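Local coordinates for thiol-disulfide isomerase and thioredoxins (Corynebacterium glutamicum, PDB 3LOR) that is a thiol-disulfide isomerase of the thioredoxin-like redoxin family, which exchanges disulfides and probably acts as an oxidoreductase through a CxxC motif, at the interface of chains A and B. Sequence-based numbering; all coordinates share one arbitrary frame. Chains: chain A/B, Thiol-disulfide isomerase and thioredoxins.

Contact 1 and contact 2 are neighbouring patches of one two-fold interface, the centres of their C-alpha atoms about 12 Å apart. Helix 43-59, which starts within the CxxC motif, supplies much of contact 1, and A:Phe92 immediately follows helix 82-91, whose last turns form the chain A side of contact 2. B:Leu41 in contact 2 directly precedes the motif that leads into B:Pro43 in contact 1. Each chain thus offers its partner both its redox-motif segment and the end of helix 82-91. The deposited assembly has four chains; whether this pairing exists in solution the structure alone does not show.

Contact 1: the interface of chains A and B. Residues chain A 42-43, 46-47, 92; chain B 43, 46-47, 92.
Each phenylalanine ring in this patch carries a proline of the other chain on one face. B:Pro43 CG stands over the centre of the A:Phe92 ring, 3.8 Å from its centroid, a CH-pi contact; in the twin, A:Pro43 CG covers B:Phe92. The proline also reaches past the centre towards the far rim, where B:Pro43 CA lies 3.8 Å from A:Phe92 CZ. At the CE2 edge, displaced to the side of the ring away from the proline, A:Val46 CG1 lies 3.8 Å from A:Phe92 CE2 within the same chain. Proline and valine thus border the ring from opposite sides. The two Val46 side chains meet near the two-fold axis, crossing at about a right angle. A:Val46 CG1 and B:Val46 CG1 are a tight 3.2 Å apart; in chain A this methyl points anti to the backbone N (chi1 174°), which aims it at its twin. One helical step further, the Asn47 amides pass in opposite directions with their planes 57° apart. A:Asn47 OD1 and B:Asn47 OD1 are 3.7 Å apart, two acceptors that offer each other no bond. B:Asn47 OD1 likewise approaches another carbonyl oxygen, the backbone A:Val46 O, at 3.7 Å. The amide nitrogen A:Asn47 ND2 is turned back towards its own chain, 2.8 Å from A:Pro43 O, which may help fix the amide's orientation. The N-terminal turns of the two 43-59 helices thus meet through Val46 and Asn47, flanked by proline-phenylalanine contacts from the loop residue Phe92. The contact covers the proline of the Cys-Pro-Gly-Cys motif while hardly touching A:Cys42, setting the redox motif beside what may be a dimer interface.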
ATOM      1  N   CYS A  42       8.972  18.978  -1.215  1.00 13.16           N
ATOM      2  CA  CYS A  42       8.483  18.387  -2.423  1.00 13.66           C
ATOM      3  C   CYS A  42       7.818  17.071  -2.070  1.00 13.20           C
ATOM      4  O   CYS A  42       8.358  16.269  -1.382  1.00 12.58           O
ATOM      5  CB  CYS A  42       9.631  18.196  -3.401  1.00 13.91           C
ATOM      6  SG  CYS A  42       9.396  16.952  -4.573  1.00 19.81           S
ATOM      7  N   PRO A  43       6.610  16.890  -2.548  1.00 12.79           N
ATOM      8  CA  PRO A  43       5.801  15.742  -2.192  1.00 12.54           C
ATOM      9  C   PRO A  43       6.422  14.439  -2.617  1.00 13.04           C
ATOM     10  O   PRO A  43       6.344  13.497  -1.893  1.00 12.85           O
ATOM     11  CB  PRO A  43       4.523  15.981  -2.965  1.00 12.56           C
ATOM     12  CG  PRO A  43       4.506  17.376  -3.223  1.00 12.15           C
ATOM     13  CD  PRO A  43       5.874  17.811  -3.404  1.00 12.74           C
ATOM     14  N   VAL A  46       9.197  13.803  -0.110  1.00 13.39           N
ATOM     15  CA  VAL A  46       8.738  13.484   1.209  1.00 13.72           C
ATOM     16  C   VAL A  46       7.985  12.178   1.282  1.00 13.68           C
ATOM     17  O   VAL A  46       8.176  11.421   2.172  1.00 14.09           O
ATOM     18  CB  VAL A  46       7.824  14.581   1.726  1.00 13.67           C
ATOM     19  CG1 VAL A  46       7.253  14.210   2.993  1.00 15.12           C
ATOM     20  CG2 VAL A  46       8.534  15.809   1.889  1.00 12.12           C
ATOM     21  N   ASN A  47       7.074  11.983   0.354  1.00 13.68           N
ATOM     22  CA  ASN A  47       6.356  10.738   0.198  1.00 13.21           C
ATOM     23  C   ASN A  47       7.121   9.530  -0.271  1.00 12.37           C
ATOM     24  O   ASN A  47       6.852   8.477   0.168  1.00 11.41           O
ATOM     25  CB  ASN A  47       5.184  10.868  -0.747  1.00 13.53           C
ATOM     26  CG  ASN A  47       4.231  11.924  -0.358  1.00 16.29           C
ATOM     27  OD1 ASN A  47       3.972  12.156   0.798  1.00 18.00           O
ATOM     28  ND2 ASN A  47       3.698  12.580  -1.338  1.00 17.00           N
ATOM     29  N   PHE A  92      11.830  13.644  10.489  1.00 12.48           N
ATOM     30  CA  PHE A  92      11.673  12.484   9.676  1.00 12.18           C
ATOM     31  C   PHE A  92      12.624  11.349  10.013  1.00 12.25           C
ATOM     32  O   PHE A  92      12.623  10.356   9.398  1.00 12.89           O
ATOM     33  CB  PHE A  92      11.712  12.880   8.196  1.00 12.56           C
ATOM     34  CG  PHE A  92      10.506  13.593   7.741  1.00 12.02           C
ATOM     35  CD1 PHE A  92      10.235  14.855   8.165  1.00 10.69           C
ATOM     36  CD2 PHE A  92       9.625  12.993   6.899  1.00 12.79           C
ATOM     37  CE1 PHE A  92       9.123  15.491   7.764  1.00 12.13           C
ATOM     38  CE2 PHE A  92       8.508  13.640   6.502  1.00 12.97           C
ATOM     39  CZ  PHE A  92       8.259  14.882   6.937  1.00 11.99           C
TER
ATOM     40  N   PRO B  43       5.673  14.008   9.957  1.00 14.78           N
ATOM     41  CA  PRO B  43       5.638  12.942   8.971  1.00 14.25           C
ATOM     42  C   PRO B  43       4.303  12.249   8.867  1.00 14.20           C
ATOM     43  O   PRO B  43       3.889  11.935   7.807  1.00 13.39           O
ATOM     44  CB  PRO B  43       6.641  11.960   9.522  1.00 14.06           C
ATOM     45  CG  PRO B  43       7.482  12.730  10.310  1.00 14.33           C
ATOM     46  CD  PRO B  43       6.732  13.787  10.923  1.00 14.03           C
ATOM     47  N   VAL B  46       2.056  14.694   6.869  1.00 14.05           N
ATOM     48  CA  VAL B  46       2.412  14.770   5.490  1.00 14.43           C
ATOM     49  C   VAL B  46       2.159  13.489   4.693  1.00 14.27           C
ATOM     50  O   VAL B  46       1.680  13.534   3.622  1.00 14.31           O
ATOM     51  CB  VAL B  46       3.864  15.202   5.380  1.00 14.79           C
ATOM     52  CG1 VAL B  46       4.353  15.058   4.068  1.00 16.37           C
ATOM     53  CG2 VAL B  46       4.038  16.569   5.791  1.00 14.86           C
ATOM     54  N   ASN B  47       2.553  12.367   5.245  1.00 13.98           N
ATOM     55  CA  ASN B  47       2.307  11.040   4.707  1.00 14.53           C
ATOM     56  C   ASN B  47       0.890  10.491   4.708  1.00 13.97           C
ATOM     57  O   ASN B  47       0.543   9.697   3.900  1.00 13.32           O
ATOM     58  CB  ASN B  47       3.210  10.012   5.341  1.00 14.48           C
ATOM     59  CG  ASN B  47       4.648  10.278   5.095  1.00 17.81           C
ATOM     60  OD1 ASN B  47       5.039  10.807   4.072  1.00 21.14           O
ATOM     61  ND2 ASN B  47       5.450   9.920   6.047  1.00 16.93           N
ATOM     62  N   PHE B  92       2.211  20.839  -2.295  1.00 11.20           N
ATOM     63  CA  PHE B  92       1.376  19.685  -2.092  1.00 11.13           C
ATOM     64  C   PHE B  92       0.012  19.759  -2.764  1.00 11.65           C
ATOM     65  O   PHE B  92      -0.785  18.882  -2.649  1.00 11.35           O
ATOM     66  CB  PHE B  92       1.254  19.400  -0.611  1.00 11.81           C
ATOM     67  CG  PHE B  92       2.449  18.763  -0.038  1.00 11.53           C
ATOM     68  CD1 PHE B  92       3.612  19.451   0.129  1.00 11.72           C
ATOM     69  CD2 PHE B  92       2.436  17.460   0.299  1.00 13.05           C
ATOM     70  CE1 PHE B  92       4.703  18.849   0.628  1.00 13.39           C
ATOM     71  CE2 PHE B  92       3.529  16.879   0.791  1.00 13.97           C
ATOM     72  CZ  PHE B  92       4.660  17.567   0.956  1.00 13.13           C
TER

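Contact 2: the interface of chains A and B. Residues chain A 87-88, 90-91; chain B 41, 75-76, 80.
A:Val87 and A:Glu91, one turn apart on helix 82-91, face loop segments of chain B, where B:His76 takes a left-handed backbone conformation (phi 53°) just ahead of the 3-10 helix 77-79. A:Val87 CG1 lies over the centre of the B:His76 imidazole, 3.6 Å from its centroid, a CH-pi contact. The second methyl, A:Val87 CG2, lies 3.7 Å from B:His76 ND1, so both branches of the valine touch the imidazole. On its other flank, A:Val87 CG1 meets the methyl B:Leu41 CD1 at 3.9 Å. A:Glu91 bends at its second torsion (chi2 -78°), and its aliphatic part folds past the B:Leu41 carbonyl, with A:Glu91 CB 3.4 Å from B:Leu41 O. The carboxylate then meets that of B:Glu75, which arrives from the opposite direction with its plane nearly perpendicular, at 86°. A:Glu91 OE1 and B:Glu75 OE2 are 3.1 Å apart, an unfavourable encounter if both are charged; a shared proton, or a charged B:His76 nearby, could ease it, but protonation is not seen. A:Glu91 OE1 is 4.1 Å from B:His76 NE2, and A:Asp90 OD2 4.4 Å from B:His76 NE2; neither acid is in contact, but together they may favour the charged imidazole. This patch seats the end of helix 82-91 against the partner's loops, extending the interface beside the redox motif.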
ATOM      1  N   VAL A  87      15.739  20.655  10.994  1.00 12.74           N
ATOM      2  CA  VAL A  87      14.469  20.269  11.562  1.00 12.76           C
ATOM      3  C   VAL A  87      13.769  19.169  10.792  1.00 12.51           C
ATOM      4  O   VAL A  87      13.216  18.303  11.368  1.00 12.50           O
ATOM      5  CB  VAL A  87      13.528  21.452  11.747  1.00 12.62           C
ATOM      6  CG1 VAL A  87      12.274  20.990  12.321  1.00 13.11           C
ATOM      7  CG2 VAL A  87      14.140  22.474  12.607  1.00 11.76           C
ATOM      8  N   PHE A  88      13.811  19.233   9.483  1.00 12.58           N
ATOM      9  CA  PHE A  88      13.234  18.215   8.663  1.00 12.92           C
ATOM     10  C   PHE A  88      13.907  16.899   8.940  1.00 13.31           C
ATOM     11  O   PHE A  88      13.269  15.922   9.105  1.00 13.86           O
ATOM     12  CB  PHE A  88      13.421  18.600   7.205  1.00 12.82           C
ATOM     13  CG  PHE A  88      12.960  17.585   6.236  1.00 12.16           C
ATOM     14  CD1 PHE A  88      11.658  17.534   5.862  1.00 11.48           C
ATOM     15  CD2 PHE A  88      13.833  16.703   5.688  1.00 12.43           C
ATOM     16  CE1 PHE A  88      11.245  16.640   4.998  1.00 14.16           C
ATOM     17  CE2 PHE A  88      13.422  15.817   4.813  1.00 14.80           C
ATOM     18  CZ  PHE A  88      12.116  15.781   4.464  1.00 15.24           C
ATOM     19  N   ASP A  90      15.441  15.806  11.630  1.00 14.76           N
ATOM     20  CA  ASP A  90      15.050  15.332  12.936  1.00 15.15           C
ATOM     21  C   ASP A  90      13.645  14.760  12.991  1.00 14.47           C
ATOM     22  O   ASP A  90      13.437  13.690  13.455  1.00 14.12           O
ATOM     23  CB  ASP A  90      15.186  16.515  13.882  1.00 15.24           C
ATOM     24  CG  ASP A  90      14.778  16.208  15.292  1.00 18.38           C
ATOM     25  OD1 ASP A  90      15.134  15.160  15.829  1.00 21.07           O
ATOM     26  OD2 ASP A  90      14.122  17.065  15.890  1.00 23.47           O
ATOM     27  N   GLU A  91      12.702  15.493  12.439  1.00 13.63           N
ATOM     28  CA  GLU A  91      11.319  15.087  12.359  1.00 13.75           C
ATOM     29  C   GLU A  91      11.116  13.810  11.573  1.00 13.19           C
ATOM     30  O   GLU A  91      10.339  12.996  11.935  1.00 13.29           O
ATOM     31  CB  GLU A  91      10.478  16.174  11.704  1.00 14.29           C
ATOM     32  CG  GLU A  91      10.283  17.441  12.469  1.00 14.02           C
ATOM     33  CD  GLU A  91       9.267  17.351  13.544  1.00 17.79           C
ATOM     34  OE1 GLU A  91       8.714  18.375  13.910  1.00 18.66           O
ATOM     35  OE2 GLU A  91       9.015  16.276  14.046  1.00 18.94           O
TER
ATOM     36  N   LEU B  41       5.764  19.890   8.985  1.00 15.14           N
ATOM     37  CA  LEU B  41       6.902  19.032   9.000  1.00 15.46           C
ATOM     38  C   LEU B  41       6.685  17.776   9.832  1.00 16.09           C
ATOM     39  O   LEU B  41       7.610  17.180  10.256  1.00 16.85           O
ATOM     40  CB  LEU B  41       8.142  19.756   9.464  1.00 14.90           C
ATOM     41  CG  LEU B  41       8.624  20.980   8.734  1.00 14.81           C
ATOM     42  CD1 LEU B  41       9.901  21.396   9.248  1.00 12.46           C
ATOM     43  CD2 LEU B  41       8.738  20.721   7.311  1.00 15.30           C
ATOM     44  N   GLU B  75       5.987  23.255  17.772  1.00 10.30           N
ATOM     45  CA  GLU B  75       7.424  23.129  17.856  1.00 10.32           C
ATOM     46  C   GLU B  75       8.101  23.766  16.641  1.00 10.65           C
ATOM     47  O   GLU B  75       7.507  23.899  15.644  1.00 10.02           O
ATOM     48  CB  GLU B  75       7.827  21.669  18.009  1.00 10.73           C
ATOM     49  CG  GLU B  75       7.329  20.744  16.918  1.00 11.31           C
ATOM     50  CD  GLU B  75       7.694  19.284  17.140  1.00 15.41           C
ATOM     51  OE1 GLU B  75       8.630  18.980  17.895  1.00 16.43           O
ATOM     52  OE2 GLU B  75       7.040  18.425  16.556  1.00 15.86           O
ATOM     53  N   HIS B  76       9.342  24.177  16.760  1.00 10.94           N
ATOM     54  CA  HIS B  76      10.087  24.750  15.677  1.00 11.81           C
ATOM     55  C   HIS B  76       9.408  25.893  14.982  1.00 12.03           C
ATOM     56  O   HIS B  76       9.359  25.924  13.802  1.00 12.07           O
ATOM     57  CB  HIS B  76      10.484  23.689  14.683  1.00 11.67           C
ATOM     58  CG  HIS B  76      11.026  22.456  15.308  1.00 12.72           C
ATOM     59  ND1 HIS B  76      12.311  22.360  15.772  1.00 15.03           N
ATOM     60  CD2 HIS B  76      10.455  21.261  15.541  1.00 13.11           C
ATOM     61  CE1 HIS B  76      12.515  21.156  16.254  1.00 15.86           C
ATOM     62  NE2 HIS B  76      11.399  20.473  16.136  1.00 15.17           N
HETATM   63  N   MSE B  80       8.307  26.722  10.862  1.00 16.56           N
HETATM   64  CA  MSE B  80       6.990  26.485  10.306  1.00 16.40           C
HETATM   65  C   MSE B  80       6.110  27.736  10.262  1.00 15.83           C
HETATM   66  O   MSE B  80       5.004  27.739  10.707  1.00 16.07           O
HETATM   67  CB  MSE B  80       6.295  25.336  11.025  1.00 16.49           C
HETATM   68  CG  MSE B  80       7.104  24.082  11.148  1.00 19.09           C
HETATM   69 SE   MSE B  80       6.147  22.535  11.460  1.00 27.89          SE
HETATM   70  CE  MSE B  80       7.101  21.935  12.898  1.00 25.03           C
TER